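Local coordinates for aminopeptidase P; XAA-pro aminopeptidase (Streptococcus thermophilus, PDB 3IL0), which probably acts as a metal-dependent aminopeptidase of the M24B family, this chain being the protein's N-terminal creatinase/prolidase-type domain, at residues F11-V25 / T40-L52. Numbering follows the deposited sequence.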
loop_
_atom_site.group_PDB
_atom_site.type_symbol
_atom_site.label_atom_id
_atom_site.label_comp_id
_atom_site.label_asym_id
_atom_site.label_seq_id
_atom_site.Cartn_x
_atom_site.Cartn_y
_atom_site.Cartn_z
ATOM N N PHE A 11 9.292 7.725 0.830
ATOM C CA PHE A 11 8.710 6.464 0.407
ATOM C C PHE A 11 9.015 6.285 -1.090
ATOM O O PHE A 11 9.572 5.281 -1.527
ATOM C CB PHE A 11 7.190 6.491 0.667
ATOM C CG PHE A 11 6.518 5.117 0.603
ATOM C CD1 PHE A 11 6.007 4.531 1.749
ATOM C CD2 PHE A 11 6.407 4.424 -0.609
ATOM C CE1 PHE A 11 5.391 3.323 1.698
ATOM C CE2 PHE A 11 5.798 3.182 -0.676
ATOM C CZ PHE A 11 5.273 2.636 0.464
ATOM N N ASP A 12 8.667 7.314 -1.851
ATOM C CA ASP A 12 8.914 7.369 -3.285
ATOM C C ASP A 12 10.384 7.095 -3.624
ATOM O O ASP A 12 10.721 6.259 -4.469
ATOM C CB ASP A 12 8.502 8.754 -3.749
ATOM C CG ASP A 12 8.195 8.811 -5.230
ATOM O OD1 ASP A 12 9.144 8.703 -6.044
ATOM O OD2 ASP A 12 7.012 9.012 -5.569
ATOM N N ALA A 13 11.281 7.793 -2.943
ATOM C CA ALA A 13 12.701 7.593 -3.191
ATOM C C ALA A 13 13.121 6.119 -2.918
ATOM O O ALA A 13 13.991 5.522 -3.600
ATOM C CB ALA A 13 13.481 8.554 -2.315
ATOM N N LYS A 14 12.490 5.533 -1.908
ATOM C CA LYS A 14 12.862 4.199 -1.480
ATOM C C LYS A 14 12.365 3.210 -2.539
ATOM O O LYS A 14 13.043 2.228 -2.831
ATOM C CB LYS A 14 12.320 3.927 -0.077
ATOM C CG LYS A 14 12.848 2.655 0.600
ATOM C CD LYS A 14 13.156 2.911 2.138
ATOM C CE LYS A 14 14.223 1.960 2.599
ATOM N NZ LYS A 14 13.606 0.651 2.686
ATOM N N LEU A 15 11.240 3.540 -3.180
ATOM C CA LEU A 15 10.690 2.708 -4.262
ATOM C C LEU A 15 11.724 2.633 -5.382
ATOM O O LEU A 15 12.051 1.543 -5.889
ATOM C CB LEU A 15 9.326 3.262 -4.788
ATOM C CG LEU A 15 8.007 2.926 -4.110
ATOM C CD1 LEU A 15 6.691 3.445 -4.863
ATOM C CD2 LEU A 15 7.965 1.363 -3.964
ATOM N N VAL A 16 12.231 3.799 -5.774
ATOM C CA VAL A 16 13.300 3.875 -6.798
ATOM C C VAL A 16 14.527 3.041 -6.346
ATOM O O VAL A 16 14.998 2.151 -7.061
ATOM C CB VAL A 16 13.691 5.341 -7.081
ATOM C CG1 VAL A 16 14.974 5.408 -7.920
ATOM C CG2 VAL A 16 12.520 6.049 -7.732
ATOM N N GLN A 17 15.011 3.297 -5.138
ATOM C CA GLN A 17 16.192 2.598 -4.642
ATOM C C GLN A 17 15.967 1.064 -4.589
ATOM O O GLN A 17 16.857 0.271 -4.871
ATOM C CB GLN A 17 16.598 3.192 -3.277
ATOM C CG GLN A 17 17.212 2.212 -2.295
ATOM C CD GLN A 17 18.543 1.532 -2.750
ATOM O OE1 GLN A 17 19.604 2.195 -2.913
ATOM N NE2 GLN A 17 18.502 0.182 -2.879
ATOM N N SER A 18 14.754 0.652 -4.275
ATOM C CA SER A 18 14.470 -0.741 -4.094
ATOM C C SER A 18 14.080 -1.499 -5.399
ATOM O O SER A 18 13.973 -2.714 -5.409
ATOM C CB SER A 18 13.367 -0.840 -3.054
ATOM O OG SER A 18 12.137 -0.495 -3.709
ATOM N N GLY A 19 13.869 -0.804 -6.502
ATOM C CA GLY A 19 13.439 -1.475 -7.726
ATOM C C GLY A 19 11.982 -1.930 -7.771
ATOM O O GLY A 19 11.638 -2.777 -8.546
ATOM N N LEU A 20 11.125 -1.317 -6.962
ATOM C CA LEU A 20 9.716 -1.680 -6.877
ATOM C C LEU A 20 8.856 -0.681 -7.655
ATOM O O LEU A 20 9.072 0.516 -7.564
ATOM C CB LEU A 20 9.284 -1.633 -5.410
ATOM C CG LEU A 20 9.879 -2.655 -4.401
ATOM C CD1 LEU A 20 9.369 -2.266 -2.986
ATOM C CD2 LEU A 20 9.531 -4.096 -4.758
ATOM N N ASP A 21 7.890 -1.175 -8.426
ATOM C CA ASP A 21 6.831 -0.299 -8.974
ATOM C C ASP A 21 5.766 0.066 -7.948
ATOM O O ASP A 21 5.017 1.064 -8.119
ATOM C CB ASP A 21 6.142 -1.003 -10.110
ATOM C CG ASP A 21 7.088 -1.286 -11.244
ATOM O OD1 ASP A 21 7.923 -0.397 -11.495
ATOM O OD2 ASP A 21 7.080 -2.394 -11.806
ATOM N N ALA A 22 5.664 -0.760 -6.898
ATOM C CA ALA A 22 4.631 -0.606 -5.877
ATOM C C ALA A 22 4.991 -1.345 -4.563
ATOM O O ALA A 22 5.808 -2.243 -4.548
ATOM C CB ALA A 22 3.303 -1.148 -6.464
ATOM N N LEU A 23 4.358 -0.930 -3.484
ATOM C CA LEU A 23 4.420 -1.596 -2.222
ATOM C C LEU A 23 3.027 -1.688 -1.650
ATOM O O LEU A 23 2.288 -0.691 -1.557
ATOM C CB LEU A 23 5.334 -0.874 -1.244
ATOM C CG LEU A 23 5.684 -1.661 0.035
ATOM C CD1 LEU A 23 6.538 -2.938 -0.240
ATOM C CD2 LEU A 23 6.336 -0.732 1.007
ATOM N N LEU A 24 2.651 -2.901 -1.304
ATOM C CA LEU A 24 1.462 -3.130 -0.577
ATOM C C LEU A 24 1.845 -2.940 0.918
ATOM O O LEU A 24 2.780 -3.563 1.399
ATOM C CB LEU A 24 1.033 -4.554 -0.869
ATOM C CG LEU A 24 -0.149 -5.089 -0.080
ATOM C CD1 LEU A 24 -1.382 -4.485 -0.718
ATOM C CD2 LEU A 24 -0.227 -6.641 -0.056
ATOM N N VAL A 25 1.079 -2.116 1.627
ATOM C CA VAL A 25 1.264 -1.818 3.040
ATOM C C VAL A 25 0.006 -2.251 3.808
ATOM O O VAL A 25 -1.066 -1.723 3.591
ATOM C CB VAL A 25 1.520 -0.291 3.254
ATOM C CG1 VAL A 25 1.708 0.018 4.705
ATOM C CG2 VAL A 25 2.726 0.160 2.404
ATOM N N THR A 40 -8.135 -0.684 11.727
ATOM C CA THR A 40 -7.736 -2.062 11.420
ATOM C C THR A 40 -8.365 -2.611 10.130
ATOM O O THR A 40 -8.258 -3.804 9.829
ATOM C CB THR A 40 -8.128 -2.971 12.577
ATOM O OG1 THR A 40 -9.555 -3.112 12.595
ATOM C CG2 THR A 40 -7.668 -2.369 13.889
ATOM N N ASN A 41 -9.013 -1.745 9.363
ATOM C CA ASN A 41 -9.486 -2.156 8.056
ATOM C C ASN A 41 -9.265 -1.137 6.921
ATOM O O ASN A 41 -10.209 -0.650 6.262
ATOM C CB ASN A 41 -10.926 -2.606 8.163
ATOM C CG ASN A 41 -11.098 -3.992 7.623
ATOM O OD1 ASN A 41 -10.868 -4.231 6.416
ATOM N ND2 ASN A 41 -11.445 -4.940 8.513
ATOM N N ALA A 42 -7.982 -0.816 6.749
ATOM C CA ALA A 42 -7.471 -0.066 5.617
ATOM C C ALA A 42 -6.347 -0.914 4.968
ATOM O O ALA A 42 -5.685 -1.697 5.665
ATOM C CB ALA A 42 -6.939 1.303 6.068
ATOM N N THR A 43 -6.180 -0.789 3.636
ATOM C CA THR A 43 -4.993 -1.298 2.910
ATOM C C THR A 43 -4.455 -0.092 2.182
ATOM O O THR A 43 -5.232 0.766 1.699
ATOM C CB THR A 43 -5.328 -2.425 1.872
ATOM O OG1 THR A 43 -5.914 -3.562 2.531
ATOM C CG2 THR A 43 -4.043 -2.919 1.066
ATOM N N VAL A 44 -3.139 -0.011 2.097
ATOM C CA VAL A 44 -2.482 1.041 1.325
ATOM C C VAL A 44 -1.686 0.414 0.196
ATOM O O VAL A 44 -1.090 -0.674 0.353
ATOM C CB VAL A 44 -1.613 1.889 2.245
ATOM C CG1 VAL A 44 -0.575 2.742 1.474
ATOM C CG2 VAL A 44 -2.527 2.698 3.116
ATOM N N PHE A 45 -1.678 1.087 -0.942
ATOM C CA PHE A 45 -0.946 0.609 -2.055
ATOM C C PHE A 45 -0.353 1.845 -2.720
ATOM O O PHE A 45 -1.092 2.627 -3.287
ATOM C CB PHE A 45 -1.867 -0.176 -3.011
ATOM C CG PHE A 45 -1.134 -0.845 -4.160
ATOM C CD1 PHE A 45 -0.433 -2.001 -3.957
ATOM C CD2 PHE A 45 -1.142 -0.300 -5.420
ATOM C CE1 PHE A 45 0.247 -2.621 -5.004
ATOM C CE2 PHE A 45 -0.458 -0.914 -6.519
ATOM C CZ PHE A 45 0.221 -2.077 -6.303
ATOM N N ILE A 46 0.972 1.988 -2.674
ATOM C CA ILE A 46 1.708 3.154 -3.186
ATOM C C ILE A 46 2.604 2.732 -4.363
ATOM O O ILE A 46 3.351 1.730 -4.283
ATOM C CB ILE A 46 2.562 3.873 -2.064
ATOM C CG1 ILE A 46 1.642 4.387 -0.958
ATOM C CG2 ILE A 46 3.374 5.095 -2.607
ATOM C CD1 ILE A 46 2.398 4.992 0.239
ATOM N N THR A 47 2.490 3.502 -5.452
ATOM C CA THR A 47 3.352 3.385 -6.635
ATOM C C THR A 47 4.213 4.705 -6.830
ATOM O O THR A 47 4.083 5.676 -6.070
ATOM C CB THR A 47 2.449 3.124 -7.881
ATOM O OG1 THR A 47 1.855 4.356 -8.304
ATOM C CG2 THR A 47 1.313 2.117 -7.497
ATOM N N LYS A 48 5.074 4.726 -7.840
ATOM C CA LYS A 48 5.760 5.945 -8.175
ATOM C C LYS A 48 4.777 7.062 -8.515
ATOM O O LYS A 48 5.110 8.220 -8.300
ATOM C CB LYS A 48 6.733 5.717 -9.291
ATOM C CG LYS A 48 7.990 5.036 -8.737
ATOM C CD LYS A 48 9.058 4.856 -9.760
ATOM C CE LYS A 48 10.041 3.774 -9.336
ATOM N NZ LYS A 48 9.436 2.465 -9.716
ATOM N N ASN A 49 3.561 6.714 -8.982
ATOM C CA ASN A 49 2.599 7.699 -9.308
ATOM C C ASN A 49 1.334 7.780 -8.523
ATOM O O ASN A 49 0.755 8.813 -8.594
ATOM C CB ASN A 49 2.385 7.690 -10.800
ATOM C CG ASN A 49 3.639 8.175 -11.498
ATOM O OD1 ASN A 49 4.169 9.263 -11.126
ATOM N ND2 ASN A 49 4.205 7.368 -12.370
ATOM N N ARG A 50 0.904 6.758 -7.770
ATOM C CA ARG A 50 -0.328 6.901 -6.993
ATOM C C ARG A 50 -0.135 6.556 -5.554
ATOM O O ARG A 50 0.839 5.919 -5.154
ATOM C CB ARG A 50 -1.448 5.993 -7.502
ATOM C CG ARG A 50 -1.468 5.723 -8.960
ATOM C CD ARG A 50 -2.799 5.016 -9.311
ATOM N NE ARG A 50 -2.893 4.799 -10.746
ATOM C CZ ARG A 50 -3.637 5.488 -11.604
ATOM N NH1 ARG A 50 -4.379 6.477 -11.219
ATOM N NH2 ARG A 50 -3.603 5.206 -12.898
ATOM N N ARG A 51 -1.121 6.943 -4.777
ATOM C CA ARG A 51 -1.224 6.510 -3.425
ATOM C C ARG A 51 -2.667 6.125 -3.253
ATOM O O ARG A 51 -3.556 6.976 -3.401
ATOM C CB ARG A 51 -0.862 7.636 -2.481
ATOM C CG ARG A 51 0.532 8.189 -2.697
ATOM C CD ARG A 51 0.972 9.003 -1.512
ATOM N NE ARG A 51 2.162 9.737 -1.912
ATOM C CZ ARG A 51 2.182 10.985 -2.366
ATOM N NH1 ARG A 51 1.080 11.717 -2.426
ATOM N NH2 ARG A 51 3.335 11.502 -2.745
ATOM N N LEU A 52 -2.914 4.854 -2.942
ATOM C CA LEU A 52 -4.255 4.373 -2.751
ATOM C C LEU A 52 -4.505 4.024 -1.307
ATOM O O LEU A 52 -3.669 3.411 -0.622
ATOM C CB LEU A 52 -4.492 3.143 -3.611
ATOM C CG LEU A 52 -4.285 3.243 -5.119
ATOM C CD1 LEU A 52 -4.721 1.936 -5.767
ATOM C CD2 LEU A 52 -5.051 4.516 -5.721
HETATM O O HOH W 1 5.121 2.994 -9.708
#
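Ile46 meets Phe11 from the opposite direction, packing helix 7-18 on the mixed beta sheet of this creatinase/prolidase N-terminal domain. Its CD1 sits 3.7 Å from the centroid of the Phe11 ring and 11° off the ring normal, the geometry of a CH-pi contact over the face. With CG1 anti to the carbonyl carbon (chi1 -61°), Ile46 brings CG2 to 3.6 Å from Phe11 CE2. Phe123 meets the same ring edge-to-face. Beside this pair, Leu15 CD1 packs on the Thr47-Lys48 backbone, 3.4 Å from Thr47 C.

Strand 22-25 pairs antiparallel with strand 42-47 near the middle of the sheet. Leu23 with Ile46 and Val25 with Val44 are hydrogen-bonded pairs, the Val25 N to Val44 O bond being nearly straight at 175°. These four side chains point to the face that packs against helix 7-18. On the other face, the Phe45 ring lies obliquely against Ala22 CB, while Leu24 CD1 packs on Thr43 CG2 at 3.6 Å; helix 78-88 covers Phe45 and Leu24.

Lys48 crosses Val16 at about a right angle, its CE 3.7 Å from Val16 CG2. A bend at chi4 brings its ammonium to the turn after the helix, where Gly19 completes a Schellman motif. Asp21 OD1 makes a long salt bridge with Lys48 NZ, at 3.7 Å, while OD2 accepts from the backbone N atoms of Glu92 and Thr93. Lys48 NZ donates to Leu20 O at 2.9 Å, approaching from above the carbonyl plane.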